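Local coordinates for protein paenibacillus xanthan lyase (Paenibacillus, PDB 6F2P) that cleaves the polysaccharide xanthan as a lyase, probably by the beta-elimination chemistry of polysaccharide lyase family 8, at residues R515-G529 / M542-V554. Residues are numbered along the deposited sequence; the frame is centred on the assembly and turned at random.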
loop_
_atom_site.group_PDB
_atom_site.type_symbol
_atom_site.label_atom_id
_atom_site.label_comp_id
_atom_site.label_asym_id
_atom_site.label_seq_id
_atom_site.Cartn_x
_atom_site.Cartn_y
_atom_site.Cartn_z
ATOM N N ARG A 515 -18.990 13.045 -15.857
ATOM C CA ARG A 515 -18.081 14.065 -16.364
ATOM C C ARG A 515 -18.747 15.418 -16.459
ATOM O O ARG A 515 -19.881 15.517 -16.919
ATOM C CB ARG A 515 -17.597 13.674 -17.762
ATOM C CG ARG A 515 -16.382 14.451 -18.253
ATOM C CD ARG A 515 -15.116 13.893 -17.625
ATOM N NE ARG A 515 -13.913 14.581 -18.084
ATOM C CZ ARG A 515 -12.714 14.404 -17.539
ATOM N NH1 ARG A 515 -12.578 13.567 -16.523
ATOM N NH2 ARG A 515 -11.659 15.067 -17.998
ATOM N N LYS A 516 -18.035 16.464 -16.052
ATOM C CA LYS A 516 -18.541 17.818 -16.235
ATOM C C LYS A 516 -18.351 18.244 -17.682
ATOM O O LYS A 516 -17.294 18.013 -18.267
ATOM C CB LYS A 516 -17.845 18.806 -15.305
ATOM C CG LYS A 516 -18.637 20.081 -15.107
ATOM C CD LYS A 516 -17.736 21.262 -14.899
ATOM C CE LYS A 516 -16.848 21.061 -13.707
ATOM N NZ LYS A 516 -15.749 22.052 -13.732
ATOM N N LEU A 517 -19.373 18.877 -18.247
ATOM C CA LEU A 517 -19.383 19.209 -19.667
ATOM C C LEU A 517 -19.106 20.689 -19.910
ATOM O O LEU A 517 -18.869 21.444 -18.965
ATOM C CB LEU A 517 -20.723 18.802 -20.284
ATOM C CG LEU A 517 -21.092 17.347 -19.977
ATOM C CD1 LEU A 517 -22.405 16.944 -20.629
ATOM C CD2 LEU A 517 -19.965 16.425 -20.427
ATOM N N ASN A 518 -19.127 21.102 -21.176
ATOM C CA ASN A 518 -18.997 22.513 -21.499
ATOM C C ASN A 518 -20.228 23.286 -21.024
ATOM O O ASN A 518 -21.164 22.692 -20.478
ATOM C CB ASN A 518 -18.725 22.729 -22.991
ATOM C CG ASN A 518 -19.823 22.178 -23.883
ATOM O OD1 ASN A 518 -21.001 22.137 -23.514
ATOM N ND2 ASN A 518 -19.437 21.761 -25.080
ATOM N N SER A 519 -20.236 24.599 -21.233
ATOM C CA SER A 519 -21.278 25.444 -20.642
ATOM C C SER A 519 -22.654 25.166 -21.242
ATOM O O SER A 519 -23.670 25.409 -20.599
ATOM C CB SER A 519 -20.923 26.927 -20.747
ATOM O OG SER A 519 -20.846 27.325 -22.101
ATOM N N SER A 520 -22.681 24.643 -22.465
ATOM C CA SER A 520 -23.932 24.207 -23.084
ATOM C C SER A 520 -24.370 22.854 -22.534
ATOM O O SER A 520 -25.567 22.568 -22.433
ATOM C CB SER A 520 -23.760 24.081 -24.593
ATOM O OG SER A 520 -23.047 25.187 -25.107
ATOM N N GLY A 521 -23.392 22.021 -22.186
ATOM C CA GLY A 521 -23.661 20.642 -21.838
ATOM C C GLY A 521 -24.024 19.839 -23.078
ATOM O O GLY A 521 -24.861 18.933 -23.019
ATOM N N ASN A 522 -23.389 20.159 -24.204
ATOM C CA ASN A 522 -23.745 19.521 -25.465
ATOM C C ASN A 522 -22.669 18.625 -26.066
ATOM O O ASN A 522 -22.741 18.295 -27.245
ATOM C CB ASN A 522 -24.152 20.573 -26.496
ATOM C CG ASN A 522 -22.964 21.348 -27.049
ATOM O OD1 ASN A 522 -21.812 21.122 -26.677
ATOM N ND2 ASN A 522 -23.244 22.262 -27.963
ATOM N N ASN A 523 -21.657 18.282 -25.276
ATOM C CA ASN A 523 -20.563 17.442 -25.755
ATOM C C ASN A 523 -21.124 16.202 -26.418
ATOM O O ASN A 523 -21.980 15.529 -25.837
ATOM C CB ASN A 523 -19.643 17.050 -24.602
ATOM C CG ASN A 523 -19.003 18.245 -23.943
ATOM O OD1 ASN A 523 -19.689 19.069 -23.336
ATOM N ND2 ASN A 523 -17.683 18.356 -24.062
ATOM N N ALA A 524 -20.686 15.918 -27.643
ATOM C CA ALA A 524 -21.303 14.828 -28.390
ATOM C C ALA A 524 -21.108 13.483 -27.679
ATOM O O ALA A 524 -20.000 13.149 -27.234
ATOM C CB ALA A 524 -20.782 14.779 -29.800
ATOM N N LEU A 525 -22.205 12.746 -27.532
ATOM C CA LEU A 525 -22.154 11.402 -26.977
ATOM C C LEU A 525 -22.494 10.413 -28.071
ATOM O O LEU A 525 -23.650 10.296 -28.462
ATOM C CB LEU A 525 -23.123 11.240 -25.811
ATOM C CG LEU A 525 -23.102 9.844 -25.165
ATOM C CD1 LEU A 525 -21.970 9.690 -24.146
ATOM C CD2 LEU A 525 -24.429 9.502 -24.514
ATOM N N ILE A 526 -21.486 9.707 -28.567
ATOM C CA ILE A 526 -21.694 8.740 -29.630
ATOM C C ILE A 526 -21.657 7.335 -29.066
ATOM O O ILE A 526 -20.677 6.946 -28.432
ATOM C CB ILE A 526 -20.652 8.914 -30.744
ATOM C CG1 ILE A 526 -20.754 10.331 -31.305
ATOM C CG2 ILE A 526 -20.867 7.889 -31.841
ATOM C CD1 ILE A 526 -19.783 10.633 -32.395
ATOM N N VAL A 527 -22.733 6.582 -29.284
ATOM C CA VAL A 527 -22.872 5.243 -28.714
ATOM C C VAL A 527 -23.048 4.202 -29.802
ATOM O O VAL A 527 -23.934 4.334 -30.642
ATOM C CB VAL A 527 -24.092 5.166 -27.791
ATOM C CG1 VAL A 527 -24.259 3.756 -27.255
ATOM C CG2 VAL A 527 -23.966 6.166 -26.670
ATOM N N ASN A 528 -22.218 3.161 -29.770
ATOM C CA ASN A 528 -22.171 2.160 -30.840
ATOM C C ASN A 528 -22.132 2.803 -32.224
ATOM O O ASN A 528 -22.805 2.348 -33.151
ATOM C CB ASN A 528 -23.347 1.176 -30.750
ATOM C CG ASN A 528 -23.273 0.269 -29.528
ATOM O OD1 ASN A 528 -22.285 0.262 -28.795
ATOM N ND2 ASN A 528 -24.325 -0.511 -29.312
ATOM N N GLY A 529 -21.376 3.888 -32.350
ATOM C CA GLY A 529 -21.222 4.557 -33.627
ATOM C C GLY A 529 -22.379 5.452 -34.026
ATOM O O GLY A 529 -22.420 5.957 -35.147
ATOM N N MET A 542 -29.438 2.274 -21.832
ATOM C CA MET A 542 -28.919 1.811 -23.124
ATOM C C MET A 542 -28.396 0.373 -23.116
ATOM O O MET A 542 -27.288 0.117 -22.638
ATOM C CB MET A 542 -27.783 2.721 -23.572
ATOM C CG MET A 542 -28.102 4.179 -23.516
ATOM S SD MET A 542 -26.657 5.167 -23.943
ATOM C CE MET A 542 -25.633 4.915 -22.481
ATOM N N THR A 543 -29.169 -0.557 -23.672
ATOM C CA THR A 543 -28.762 -1.961 -23.669
ATOM C C THR A 543 -27.904 -2.338 -24.874
ATOM O O THR A 543 -27.883 -1.634 -25.891
ATOM C CB THR A 543 -29.964 -2.918 -23.576
ATOM O OG1 THR A 543 -30.927 -2.581 -24.582
ATOM C CG2 THR A 543 -30.608 -2.826 -22.205
ATOM N N GLY A 544 -27.198 -3.459 -24.749
ATOM C CA GLY A 544 -26.310 -3.914 -25.800
ATOM C C GLY A 544 -25.274 -2.867 -26.157
ATOM O O GLY A 544 -24.903 -2.703 -27.325
ATOM N N THR A 545 -24.803 -2.144 -25.148
ATOM C CA THR A 545 -23.800 -1.119 -25.384
ATOM C C THR A 545 -22.424 -1.758 -25.549
ATOM O O THR A 545 -21.966 -2.507 -24.675
ATOM C CB THR A 545 -23.764 -0.092 -24.249
ATOM O OG1 THR A 545 -25.095 0.362 -23.979
ATOM C CG2 THR A 545 -22.880 1.094 -24.641
ATOM N N ASN A 546 -21.776 -1.460 -26.673
ATOM C CA ASN A 546 -20.458 -2.012 -26.967
ATOM C C ASN A 546 -19.368 -0.996 -26.697
ATOM O O ASN A 546 -18.356 -1.285 -26.049
ATOM C CB ASN A 546 -20.385 -2.461 -28.423
ATOM C CG ASN A 546 -21.351 -3.572 -28.729
ATOM O OD1 ASN A 546 -21.596 -4.447 -27.891
ATOM N ND2 ASN A 546 -21.921 -3.547 -29.931
ATOM N N TYR A 547 -19.577 0.204 -27.213
ATOM C CA TYR A 547 -18.649 1.283 -26.958
ATOM C C TYR A 547 -19.375 2.622 -26.908
ATOM O O TYR A 547 -20.523 2.733 -27.339
ATOM C CB TYR A 547 -17.514 1.292 -27.987
ATOM C CG TYR A 547 -17.955 1.199 -29.433
ATOM C CD1 TYR A 547 -18.244 -0.031 -30.017
ATOM C CD2 TYR A 547 -18.053 2.338 -30.226
ATOM C CE1 TYR A 547 -18.637 -0.120 -31.346
ATOM C CE2 TYR A 547 -18.441 2.260 -31.547
ATOM C CZ TYR A 547 -18.730 1.031 -32.108
ATOM O OH TYR A 547 -19.117 0.949 -33.434
ATOM N N ILE A 548 -18.698 3.623 -26.357
ATOM C CA ILE A 548 -19.253 4.952 -26.194
ATOM C C ILE A 548 -18.118 5.942 -26.425
ATOM O O ILE A 548 -16.980 5.687 -26.024
ATOM C CB ILE A 548 -19.811 5.144 -24.761
ATOM C CG1 ILE A 548 -21.032 4.259 -24.522
ATOM C CG2 ILE A 548 -20.195 6.595 -24.506
ATOM C CD1 ILE A 548 -21.693 4.490 -23.180
ATOM N N HIS A 549 -18.416 7.063 -27.072
ATOM C CA HIS A 549 -17.440 8.132 -27.197
ATOM C C HIS A 549 -18.063 9.445 -26.734
ATOM O O HIS A 549 -19.117 9.846 -27.222
ATOM C CB HIS A 549 -16.939 8.252 -28.633
ATOM C CG HIS A 549 -15.938 9.346 -28.835
ATOM N ND1 HIS A 549 -16.299 10.669 -28.976
ATOM C CD2 HIS A 549 -14.585 9.317 -28.914
ATOM C CE1 HIS A 549 -15.215 11.406 -29.135
ATOM N NE2 HIS A 549 -14.161 10.610 -29.103
ATOM N N LEU A 550 -17.408 10.095 -25.776
ATOM C CA LEU A 550 -17.841 11.386 -25.269
ATOM C C LEU A 550 -16.795 12.425 -25.632
ATOM O O LEU A 550 -15.643 12.312 -25.211
ATOM C CB LEU A 550 -18.010 11.343 -23.751
ATOM C CG LEU A 550 -18.250 12.731 -23.142
ATOM C CD1 LEU A 550 -19.492 13.348 -23.745
ATOM C CD2 LEU A 550 -18.354 12.693 -21.618
ATOM N N ALA A 551 -17.185 13.433 -26.407
ATOM C CA ALA A 551 -16.218 14.405 -26.909
ATOM C C ALA A 551 -15.813 15.388 -25.817
ATOM O O ALA A 551 -16.640 15.818 -25.016
ATOM C CB ALA A 551 -16.769 15.134 -28.128
ATOM N N GLY A 552 -14.530 15.733 -25.779
ATOM C CA GLY A 552 -14.022 16.602 -24.736
ATOM C C GLY A 552 -14.267 18.064 -25.039
ATOM O O GLY A 552 -14.294 18.464 -26.204
ATOM N N SER A 553 -14.425 18.865 -23.987
ATOM C CA SER A 553 -14.708 20.296 -24.137
ATOM C C SER A 553 -13.538 21.049 -24.767
ATOM O O SER A 553 -13.676 22.186 -25.199
ATOM C CB SER A 553 -15.055 20.921 -22.785
ATOM O OG SER A 553 -16.109 20.219 -22.153
ATOM N N VAL A 554 -12.392 20.385 -24.818
ATOM C CA VAL A 554 -11.144 20.965 -25.278
ATOM C C VAL A 554 -10.366 19.843 -25.961
ATOM O O VAL A 554 -10.455 18.685 -25.539
ATOM C CB VAL A 554 -10.359 21.522 -24.070
ATOM C CG1 VAL A 554 -8.847 21.488 -24.299
ATOM C CG2 VAL A 554 -10.843 22.924 -23.730
HETATM O O HOH W 1 -15.827 19.620 -19.762
HETATM O O HOH W 2 -18.517 12.081 -29.156
#
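Tyr547 lays one face of its ring over the backbone of Asn528, whose CA stands 4.0 Å from the ring centroid in a CH-pi contact. With CG set between its backbone N and carbonyl carbon (chi1 49°), the ring reaches back across Asn528. The Asn528 amide grips the corner at Gly544 with three hydrogen bonds: OD1 takes Asn546 N at 2.8 Å on a lone pair in the carbonyl plane and Tyr547 N nearly end-on, while ND2 donates to Gly544 O. A leucine here would probably leave these three backbone groups without their mate and the corner freer to shift. Between 525-527 and 545-550 the pairing is antiparallel; Ile526 and His549 form the hydrogen-bonded pair. One sheet face carries Leu525, Val527, Ile548 and Leu550; Leu525 CD1 reaches Ile548 CG2 at 3.6 Å, and Val527 CG2 lies 4.0 Å from Met542 SD. At the far end Asn523 ND2 donates to Ala551 O (2.9 Å) and Ser553 OG (3.1 Å), joining the two loops, while its OD1 accepts Asn518 N within its own loop. Within the family 8 super-sandwich domain, strand 525-527 lies between 530-531 and 545-550, which next pairs with 559-563; Thr545 and Leu525 touch strand 566-578 of the other sheet, and Tyr547 rests against helix 625-633.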